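Tryptophane-5-halogenase (Microbispora sp. ATCC PTA-5024, PDB 5UAO) probably chlorinates a tryptophan of the NAI-107 lanthipeptide at the 5-position, as a flavin-dependent halogenase that holds FAD. Local coordinates at residues D445-T448 against R449-D453; R433-A436 against A437-L441; R501-R504 against Q505-L509. One frame throughout, in Å; residues are numbered along the deposited sequence.

Contact 1: D445-T448 against R449-D453; sequences DSFT and RYLAD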
ATOM      1  N   ASP A 445      11.857 -10.591  -8.169  1.00 39.10           N
ATOM      2  CA  ASP A 445      12.430  -9.259  -8.342  1.00 42.52           C
ATOM      3  C   ASP A 445      11.606  -8.226  -7.594  1.00 41.93           C
ATOM      4  O   ASP A 445      10.423  -8.437  -7.281  1.00 39.00           O
ATOM      5  CB  ASP A 445      12.575  -8.878  -9.842  1.00 44.66           C
ATOM      6  CG  ASP A 445      11.244  -8.700 -10.525  1.00 45.45           C
ATOM      7  OD1 ASP A 445      10.452  -7.873 -10.047  1.00 51.40           O
ATOM      8  OD2 ASP A 445      10.983  -9.384 -11.535  1.00 52.51           O
ATOM      9  N   SER A 446      12.226  -7.080  -7.377  1.00 39.89           N
ATOM     10  CA  SER A 446      11.686  -6.052  -6.529  1.00 44.07           C
ATOM     11  C   SER A 446      10.344  -5.494  -7.009  1.00 45.09           C
ATOM     12  O   SER A 446       9.443  -5.146  -6.205  1.00 47.79           O
ATOM     13  CB  SER A 446      12.757  -4.975  -6.403  1.00 48.72           C
ATOM     14  OG  SER A 446      12.472  -4.109  -5.334  1.00 55.54           O
ATOM     15  N   PHE A 447      10.178  -5.424  -8.323  1.00 43.21           N
ATOM     16  CA  PHE A 447       8.946  -4.872  -8.870  1.00 39.15           C
ATOM     17  C   PHE A 447       7.824  -5.851  -8.628  1.00 31.57           C
ATOM     18  O   PHE A 447       6.755  -5.460  -8.214  1.00 35.25           O
ATOM     19  CB  PHE A 447       9.068  -4.580 -10.358  1.00 36.11           C
ATOM     20  CG  PHE A 447       7.813  -4.003 -10.943  1.00 34.34           C
ATOM     21  CD1 PHE A 447       7.565  -2.635 -10.848  1.00 36.84           C
ATOM     22  CD2 PHE A 447       6.855  -4.820 -11.568  1.00 33.43           C
ATOM     23  CE1 PHE A 447       6.400  -2.091 -11.357  1.00 35.76           C
ATOM     24  CE2 PHE A 447       5.680  -4.277 -12.067  1.00 32.08           C
ATOM     25  CZ  PHE A 447       5.454  -2.912 -11.968  1.00 32.93           C
ATOM     26  N   THR A 448       8.093  -7.125  -8.894  1.00 32.29           N
ATOM     27  CA  THR A 448       7.101  -8.220  -8.750  1.00 35.24           C
ATOM     28  C   THR A 448       6.696  -8.336  -7.278  1.00 32.54           C
ATOM     29  O   THR A 448       5.499  -8.515  -7.012  1.00 32.80           O
ATOM     30  CB  THR A 448       7.658  -9.586  -9.227  1.00 37.43           C
ATOM     31  OG1 THR A 448       8.012  -9.525 -10.621  1.00 37.75           O
ATOM     32  CG2 THR A 448       6.681 -10.745  -8.965  1.00 36.99           C
ATOM     33  N   ARG A 449       7.683  -8.222  -6.354  1.00 32.18           N
ATOM     34  CA  ARG A 449       7.448  -8.228  -4.876  1.00 35.50           C
ATOM     35  C   ARG A 449       6.528  -7.119  -4.442  1.00 35.64           C
ATOM     36  O   ARG A 449       5.544  -7.371  -3.737  1.00 32.92           O
ATOM     37  CB  ARG A 449       8.737  -8.158  -4.017  1.00 37.31           C
ATOM     38  CG  ARG A 449       9.717  -9.322  -4.208  1.00 39.17           C
ATOM     39  CD  ARG A 449      10.596  -9.568  -2.984  1.00 45.96           C
ATOM     40  NE  ARG A 449      11.393  -8.376  -2.616  1.00 49.38           N
ATOM     41  CZ  ARG A 449      12.517  -7.987  -3.228  1.00 55.55           C
ATOM     42  NH1 ARG A 449      13.025  -8.687  -4.251  1.00 58.52           N
ATOM     43  NH2 ARG A 449      13.127  -6.877  -2.830  1.00 52.21           N
ATOM     44  N   TYR A 450       6.824  -5.894  -4.859  1.00 36.09           N
ATOM     45  CA  TYR A 450       5.912  -4.779  -4.633  1.00 34.09           C
ATOM     46  C   TYR A 450       4.451  -5.003  -5.195  1.00 33.95           C
ATOM     47  O   TYR A 450       3.429  -4.658  -4.541  1.00 34.67           O
ATOM     48  CB  TYR A 450       6.541  -3.487  -5.229  1.00 45.10           C
ATOM     49  CG  TYR A 450       5.845  -2.269  -4.719  1.00 51.47           C
ATOM     50  CD1 TYR A 450       4.716  -1.784  -5.372  1.00 60.33           C
ATOM     51  CD2 TYR A 450       6.220  -1.669  -3.508  1.00 54.25           C
ATOM     52  CE1 TYR A 450       4.014  -0.696  -4.883  1.00 66.71           C
ATOM     53  CE2 TYR A 450       5.517  -0.589  -3.012  1.00 58.41           C
ATOM     54  CZ  TYR A 450       4.420  -0.107  -3.707  1.00 63.50           C
ATOM     55  OH  TYR A 450       3.714   0.965  -3.247  1.00 73.04           O
ATOM     56  N   LEU A 451       4.328  -5.573  -6.390  1.00 32.53           N
ATOM     57  CA  LEU A 451       3.003  -5.862  -6.927  1.00 31.45           C
ATOM     58  C   LEU A 451       2.267  -6.933  -6.074  1.00 31.41           C
ATOM     59  O   LEU A 451       1.129  -6.749  -5.665  1.00 30.82           O
ATOM     60  CB  LEU A 451       3.117  -6.311  -8.383  1.00 34.69           C
ATOM     61  CG  LEU A 451       1.859  -6.434  -9.219  1.00 39.96           C
ATOM     62  CD1 LEU A 451       2.262  -6.253 -10.674  1.00 44.95           C
ATOM     63  CD2 LEU A 451       1.205  -7.785  -9.047  1.00 43.31           C
ATOM     64  N   ALA A 452       2.973  -8.020  -5.774  1.00 29.29           N
ATOM     65  CA  ALA A 452       2.462  -9.120  -4.956  1.00 29.51           C
ATOM     66  C   ALA A 452       2.009  -8.698  -3.546  1.00 34.05           C
ATOM     67  O   ALA A 452       0.980  -9.145  -3.028  1.00 35.39           O
ATOM     68  CB  ALA A 452       3.539 -10.144  -4.841  1.00 29.87           C
ATOM     69  N   ASP A 453       2.849  -7.890  -2.924  1.00 37.53           N
ATOM     70  CA  ASP A 453       2.599  -7.261  -1.647  1.00 43.22           C
ATOM     71  C   ASP A 453       1.161  -6.844  -1.415  1.00 45.64           C
ATOM     72  O   ASP A 453       0.638  -7.032  -0.330  1.00 35.88           O
ATOM     73  CB  ASP A 453       3.379  -5.977  -1.591  1.00 55.90           C
ATOM     74  CG  ASP A 453       4.329  -5.936  -0.477  1.00 66.05           C
ATOM     75  OD1 ASP A 453       3.845  -6.058   0.669  1.00 75.61           O
ATOM     76  OD2 ASP A 453       5.547  -5.741  -0.759  1.00 76.25           O
TER

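Contact 2: R433-A436 against A437-L441; sequences RLFA and AGAPL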
ATOM      1  N   ARG A 433      -1.269 -17.698  -8.364  1.00 31.56           N
ATOM      2  CA  ARG A 433      -0.806 -17.919  -9.754  1.00 31.04           C
ATOM      3  C   ARG A 433       0.555 -17.365  -9.953  1.00 31.61           C
ATOM      4  O   ARG A 433       1.378 -17.970 -10.700  1.00 33.16           O
ATOM      5  CB  ARG A 433      -1.763 -17.331 -10.786  1.00 37.15           C
ATOM      6  CG  ARG A 433      -3.126 -17.991 -10.773  1.00 43.11           C
ATOM      7  CD  ARG A 433      -3.839 -17.956 -12.113  1.00 52.59           C
ATOM      8  NE  ARG A 433      -5.289 -18.120 -11.983  1.00 68.14           N
ATOM      9  CZ  ARG A 433      -6.159 -17.149 -11.639  1.00 83.15           C
ATOM     10  NH1 ARG A 433      -5.759 -15.894 -11.358  1.00 75.34           N
ATOM     11  NH2 ARG A 433      -7.463 -17.437 -11.555  1.00 92.10           N
ATOM     12  N   LEU A 434       0.864 -16.243  -9.289  1.00 30.42           N
ATOM     13  CA  LEU A 434       2.217 -15.694  -9.303  1.00 30.43           C
ATOM     14  C   LEU A 434       3.223 -16.636  -8.613  1.00 37.01           C
ATOM     15  O   LEU A 434       4.313 -16.970  -9.158  1.00 30.77           O
ATOM     16  CB  LEU A 434       2.245 -14.368  -8.596  1.00 33.20           C
ATOM     17  CG  LEU A 434       1.623 -13.108  -9.239  1.00 37.63           C
ATOM     18  CD1 LEU A 434       1.945 -11.849  -8.405  1.00 40.99           C
ATOM     19  CD2 LEU A 434       2.085 -12.887 -10.672  1.00 37.61           C
ATOM     20  N   PHE A 435       2.846 -17.050  -7.402  1.00 31.55           N
ATOM     21  CA  PHE A 435       3.625 -18.024  -6.619  1.00 31.89           C
ATOM     22  C   PHE A 435       4.036 -19.267  -7.409  1.00 30.72           C
ATOM     23  O   PHE A 435       5.203 -19.653  -7.418  1.00 29.30           O
ATOM     24  CB  PHE A 435       2.808 -18.490  -5.430  1.00 28.49           C
ATOM     25  CG  PHE A 435       3.494 -19.543  -4.590  1.00 31.64           C
ATOM     26  CD1 PHE A 435       4.366 -19.173  -3.582  1.00 31.94           C
ATOM     27  CD2 PHE A 435       3.221 -20.878  -4.768  1.00 30.67           C
ATOM     28  CE1 PHE A 435       4.931 -20.107  -2.771  1.00 30.79           C
ATOM     29  CE2 PHE A 435       3.820 -21.809  -3.961  1.00 34.18           C
ATOM     30  CZ  PHE A 435       4.690 -21.411  -2.979  1.00 29.92           C
ATOM     31  N   ALA A 436       3.062 -19.888  -8.051  1.00 30.91           N
ATOM     32  CA  ALA A 436       3.267 -21.118  -8.802  1.00 37.39           C
ATOM     33  C   ALA A 436       4.347 -20.994  -9.870  1.00 38.44           C
ATOM     34  O   ALA A 436       5.140 -21.941 -10.106  1.00 37.13           O
ATOM     35  CB  ALA A 436       1.965 -21.559  -9.437  1.00 37.36           C
ATOM     36  N   ALA A 437       4.384 -19.835 -10.500  1.00 38.24           N
ATOM     37  CA  ALA A 437       5.266 -19.611 -11.627  1.00 40.73           C
ATOM     38  C   ALA A 437       6.678 -19.395 -11.128  1.00 38.64           C
ATOM     39  O   ALA A 437       7.631 -19.437 -11.912  1.00 39.64           O
ATOM     40  CB  ALA A 437       4.781 -18.388 -12.437  1.00 40.30           C
ATOM     41  N   GLY A 438       6.842 -19.124  -9.840  1.00 36.56           N
ATOM     42  CA  GLY A 438       8.192 -18.939  -9.269  1.00 33.35           C
ATOM     43  C   GLY A 438       8.177 -18.580  -7.808  1.00 34.49           C
ATOM     44  O   GLY A 438       8.005 -17.402  -7.430  1.00 32.33           O
ATOM     45  N   ALA A 439       8.386 -19.597  -6.986  1.00 31.25           N
ATOM     46  CA  ALA A 439       8.334 -19.470  -5.513  1.00 36.04           C
ATOM     47  C   ALA A 439       9.752 -19.491  -4.895  1.00 36.91           C
ATOM     48  O   ALA A 439      10.654 -20.121  -5.431  1.00 34.62           O
ATOM     49  CB  ALA A 439       7.498 -20.615  -4.949  1.00 36.49           C
ATOM     50  N   PRO A 440       9.963 -18.798  -3.798  1.00 34.81           N
ATOM     51  CA  PRO A 440       9.047 -17.998  -3.008  1.00 37.45           C
ATOM     52  C   PRO A 440       8.887 -16.611  -3.627  1.00 37.59           C
ATOM     53  O   PRO A 440       9.824 -16.090  -4.264  1.00 33.21           O
ATOM     54  CB  PRO A 440       9.791 -17.835  -1.691  1.00 33.06           C
ATOM     55  CG  PRO A 440      11.226 -17.879  -2.053  1.00 34.63           C
ATOM     56  CD  PRO A 440      11.330 -18.746  -3.258  1.00 35.05           C
ATOM     57  N   LEU A 441       7.747 -15.997  -3.377  1.00 32.79           N
ATOM     58  CA  LEU A 441       7.490 -14.670  -3.866  1.00 33.14           C
ATOM     59  C   LEU A 441       8.452 -13.709  -3.302  1.00 32.32           C
ATOM     60  O   LEU A 441       8.827 -12.722  -3.960  1.00 34.23           O
ATOM     61  CB  LEU A 441       6.063 -14.239  -3.484  1.00 35.26           C
ATOM     62  CG  LEU A 441       4.920 -14.973  -4.186  1.00 37.31           C
ATOM     63  CD1 LEU A 441       3.616 -14.774  -3.398  1.00 42.65           C
ATOM     64  CD2 LEU A 441       4.811 -14.490  -5.609  1.00 42.00           C
TER

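Contact 3: R501-R504 against Q505-L509; sequences RGLR and QSEAL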
ATOM      1  N   ARG A 501      22.556 -23.116  21.579  1.00 37.89           N
ATOM      2  CA  ARG A 501      23.102 -22.621  22.846  1.00 37.82           C
ATOM      3  C   ARG A 501      22.128 -21.726  23.632  1.00 38.43           C
ATOM      4  O   ARG A 501      22.431 -21.318  24.756  1.00 32.38           O
ATOM      5  CB  ARG A 501      24.394 -21.829  22.589  1.00 40.45           C
ATOM      6  CG  ARG A 501      25.397 -22.684  21.855  1.00 46.47           C
ATOM      7  CD  ARG A 501      26.806 -22.186  21.989  1.00 50.66           C
ATOM      8  NE  ARG A 501      26.996 -20.835  21.466  1.00 59.16           N
ATOM      9  CZ  ARG A 501      27.228 -20.543  20.186  1.00 70.31           C
ATOM     10  NH1 ARG A 501      27.250 -21.513  19.278  1.00 77.67           N
ATOM     11  NH2 ARG A 501      27.423 -19.278  19.797  1.00 69.42           N
ATOM     12  N   GLY A 502      20.936 -21.442  23.076  1.00 35.58           N
ATOM     13  CA  GLY A 502      19.981 -20.601  23.783  1.00 30.79           C
ATOM     14  C   GLY A 502      19.489 -21.279  25.037  1.00 28.54           C
ATOM     15  O   GLY A 502      19.458 -22.491  25.136  1.00 29.89           O
ATOM     16  N   LEU A 503      19.091 -20.491  26.009  1.00 33.13           N
ATOM     17  CA  LEU A 503      18.493 -21.030  27.236  1.00 33.50           C
ATOM     18  C   LEU A 503      17.119 -21.690  26.906  1.00 31.25           C
ATOM     19  O   LEU A 503      16.516 -21.433  25.872  1.00 28.70           O
ATOM     20  CB  LEU A 503      18.348 -19.912  28.277  1.00 35.09           C
ATOM     21  CG  LEU A 503      19.670 -19.230  28.766  1.00 36.35           C
ATOM     22  CD1 LEU A 503      19.363 -18.166  29.780  1.00 39.95           C
ATOM     23  CD2 LEU A 503      20.615 -20.246  29.364  1.00 41.02           C
ATOM     24  N   ARG A 504      16.682 -22.556  27.780  1.00 29.80           N
ATOM     25  CA  ARG A 504      15.275 -22.926  27.844  1.00 32.62           C
ATOM     26  C   ARG A 504      14.512 -21.750  28.253  1.00 32.65           C
ATOM     27  O   ARG A 504      15.032 -20.937  29.054  1.00 29.09           O
ATOM     28  CB  ARG A 504      15.056 -24.009  28.851  1.00 33.20           C
ATOM     29  CG  ARG A 504      15.736 -25.287  28.410  1.00 37.51           C
ATOM     30  CD  ARG A 504      15.156 -25.874  27.138  1.00 38.73           C
ATOM     31  NE  ARG A 504      15.843 -27.140  26.856  1.00 43.58           N
ATOM     32  CZ  ARG A 504      15.826 -27.785  25.681  1.00 46.84           C
ATOM     33  NH1 ARG A 504      15.148 -27.330  24.636  1.00 44.26           N
ATOM     34  NH2 ARG A 504      16.487 -28.916  25.546  1.00 52.47           N
ATOM     35  N   GLN A 505      13.241 -21.678  27.830  1.00 27.31           N
ATOM     36  CA  GLN A 505      12.468 -20.439  28.092  1.00 28.10           C
ATOM     37  C   GLN A 505      12.342 -20.122  29.585  1.00 28.26           C
ATOM     38  O   GLN A 505      12.383 -18.946  30.012  1.00 26.76           O
ATOM     39  CB  GLN A 505      11.090 -20.486  27.386  1.00 29.43           C
ATOM     40  CG  GLN A 505      10.187 -19.402  27.836  1.00 28.53           C
ATOM     41  CD  GLN A 505       8.862 -19.235  27.070  1.00 29.02           C
ATOM     42  OE1 GLN A 505       8.284 -20.154  26.424  1.00 29.78           O
ATOM     43  NE2 GLN A 505       8.354 -18.091  27.225  1.00 24.42           N
ATOM     44  N   SER A 506      12.132 -21.146  30.388  1.00 28.05           N
ATOM     45  CA  SER A 506      11.698 -20.926  31.719  1.00 29.30           C
ATOM     46  C   SER A 506      12.844 -20.159  32.512  1.00 33.27           C
ATOM     47  O   SER A 506      12.568 -19.164  33.252  1.00 32.14           O
ATOM     48  CB  SER A 506      11.340 -22.275  32.370  1.00 32.47           C
ATOM     49  OG  SER A 506      10.917 -22.027  33.714  1.00 40.42           O
ATOM     50  N   GLU A 507      14.095 -20.544  32.253  1.00 32.25           N
ATOM     51  CA  GLU A 507      15.281 -19.868  32.844  1.00 38.28           C
ATOM     52  C   GLU A 507      15.398 -18.398  32.388  1.00 40.32           C
ATOM     53  O   GLU A 507      15.681 -17.475  33.165  1.00 32.24           O
ATOM     54  CB  GLU A 507      16.569 -20.608  32.463  1.00 43.17           C
ATOM     55  CG  GLU A 507      17.781 -20.124  33.291  1.00 47.56           C
ATOM     56  CD  GLU A 507      19.069 -20.898  33.014  1.00 52.20           C
ATOM     57  OE1 GLU A 507      18.988 -22.061  32.523  1.00 48.12           O
ATOM     58  OE2 GLU A 507      20.174 -20.323  33.270  1.00 52.92           O
ATOM     59  N   ALA A 508      15.123 -18.184  31.108  1.00 32.92           N
ATOM     60  CA  ALA A 508      15.186 -16.864  30.544  1.00 31.62           C
ATOM     61  C   ALA A 508      14.110 -15.915  31.065  1.00 33.90           C
ATOM     62  O   ALA A 508      14.406 -14.730  31.275  1.00 33.42           O
ATOM     63  CB  ALA A 508      15.155 -16.957  29.029  1.00 32.65           C
ATOM     64  N   LEU A 509      12.878 -16.405  31.276  1.00 31.91           N
ATOM     65  CA  LEU A 509      11.816 -15.591  31.866  1.00 31.79           C
ATOM     66  C   LEU A 509      12.214 -15.170  33.303  1.00 33.18           C
ATOM     67  O   LEU A 509      11.953 -14.056  33.714  1.00 39.00           O
ATOM     68  CB  LEU A 509      10.468 -16.340  31.942  1.00 32.29           C
ATOM     69  CG  LEU A 509       9.783 -16.597  30.626  1.00 29.60           C
ATOM     70  CD1 LEU A 509       8.533 -17.413  30.882  1.00 28.35           C
ATOM     71  CD2 LEU A 509       9.406 -15.249  30.014  1.00 30.65           C
TER
HETATM   72  O   HOH W   1      18.060 -23.226  30.237  1.00 39.63           O

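Contact 1: D445-T448 against R449-D453
Arg-449 folds back along its own helix onto Asp-445 and Ser-446, the first residues of the turn before it. Arg-449 N donates to Asp-445 O at 2.9 Å. The side chain stays close to that carbonyl. Arg-449 CG stands opposite its own carbonyl carbon (chi1 -61°) and lies 3.3 Å from Asp-445 O. The chain then bends at chi3, which brings the guanidinium over Ser-446. Ser-446 CA sits over one face of the Arg-449 guanidinium, 3.6 Å above its plane and toward its rim. NH1 is hydrogen-bonded to Arg-444 O, just before the helix, which helps to hold the group in place. With an alanine here, Ser-446 CA would probably lose its cover and Arg-444 O this donor. Tyr-450 N donates to Ser-446 O at 3.0 Å. The end of Tyr-450 leads away from the first segment; the residue packs on Leu-458 of the second subunit, and Phe-447 packs on Gln-367 of that subunit. Leu-451 N donates to Phe-447 O at 3.0 Å. One turn apart, the two side chains also meet, Leu-451 CD1 reaching Phe-447 CE2 at 4.2 Å, at a slant to the ring. Ala-452 N donates to Thr-448 O, and Ala-452 CB lies 3.3 Å from the same oxygen. The start of the helix is held by Asp-445, whose OD1 accepts from Thr-448 N at 2.7 Å, a nearly straight bond of 168°. Asp-445 OD2 has a weak bond to Ser-371 OG of the second subunit. The arrangement is an aspartate N-cap followed by regular i to i+4 alpha-helical bonding, on a helix placed at the dimer interface.

Contact 2: R433-A436 against A437-L441
Phe-435 and Ala-439 make a CH-pi contact where helix 429-437 ends and the chain turns out through a glycine. Ala-439 CB sits over one face of the Phe-435 ring, 3.6 Å from its centroid and 21° off the normal. Ala-439 CB is nearest to Phe-435 CE1, at 3.4 Å. The Phe-435 ring gets there because CG is anti to the backbone N (chi1 177°), beside the carbonyl carbon. Leu-441 comes to the ring edge instead, its CG 4.3 Å from Phe-435 CD1. Leu-441 CD2 lies by the helix backbone, 3.9 Å from Leu-434 CB. The next shell is the backbone that bends the loop back over the ring. Gly-438 N donates to Phe-435 O at 3.0 Å, from above the carbonyl plane. Gly-438 is the first residue to leave helical geometry, and the peptide bond before Pro-440 is cis. Further out, Ala-439 makes backbone hydrogen bonds to Arg-477 and Leu-479. Helix 461-471 packs on Phe-435 through Leu-469 and Leu-470, and its Asp-466 accepts from Leu-441 N. Arg-433 points away from the loop, with a salt bridge from NE to Glu-429 and another from NH1 to Asp-384 of the second subunit. On the loop's return, Leu-441 CD2 lies 3.7 Å from Phe-435 N.

Contact 3: R501-R504 against Q505-L509
Glu-507 reaches back from the first turn of helix 505-514 to Leu-503 and to the backbone of Arg-504. Glu-507 CB lies 3.8 Å from Arg-504 O, the carbonyl at the head of the helix. CG is anti to the backbone N (chi1 -168°), and the chain runs on extended, which carries the carboxylate back beside the loop. There Glu-507 CD comes within 4.0 Å of Leu-503 CD2. The two side chains cross at about a right angle, and the leucine methyls meet the end of the glutamate. At the tip the oxygens divide their work. Glu-507 OE1 accepts from a water at 2.7 Å. The same water accepts from Arg-504 N at 2.9 Å and so bridges the carboxylate to the backbone at the helix start. Glu-507 OE2 lies 3.9 Å from Leu-503 CD2 and forms a salt bridge with Arg-158 of strand 156-159. That pairing would probably favour the charged form of the glutamate. Arg-504 is the N-cap residue, and its side chain leads away from the helix. Its NH1 donates to Asp-152 O. The helix start is bonded along the backbone: Ala-508 N donates weakly to Arg-504 O at 3.4 Å, and Leu-509 N donates to Gln-505 O. Leu-503 CB also comes to 4.4 Å from Ala-508 CB. Backbone hydrogen bonds to Val-154 and Val-156 place Leu-503 from outside, while Ala-508 packs on Val-156 and on Trp-101 of strand 100-102.

How the contacts relate
Along the chain the order is contact 2, contact 1, contact 3. Contacts 1 and 2 are neighbours, with centres 11 Å apart. Contact 2 lies at the end of helix 429-437 and contact 1 on the next helix, 446-453. The two touch: Arg-449 CG lies 3.5 Å from Leu-441 O, and Leu-451 CD2 packs on Leu-434 CD1. Both also reach the second subunit, so this helical pair forms part of the dimer interface. Contact 3 opens helix 505-514, with its centre about 38 Å from each of the others. It meets no other chain and instead joins this later helix to strands 100-102 and 156-159.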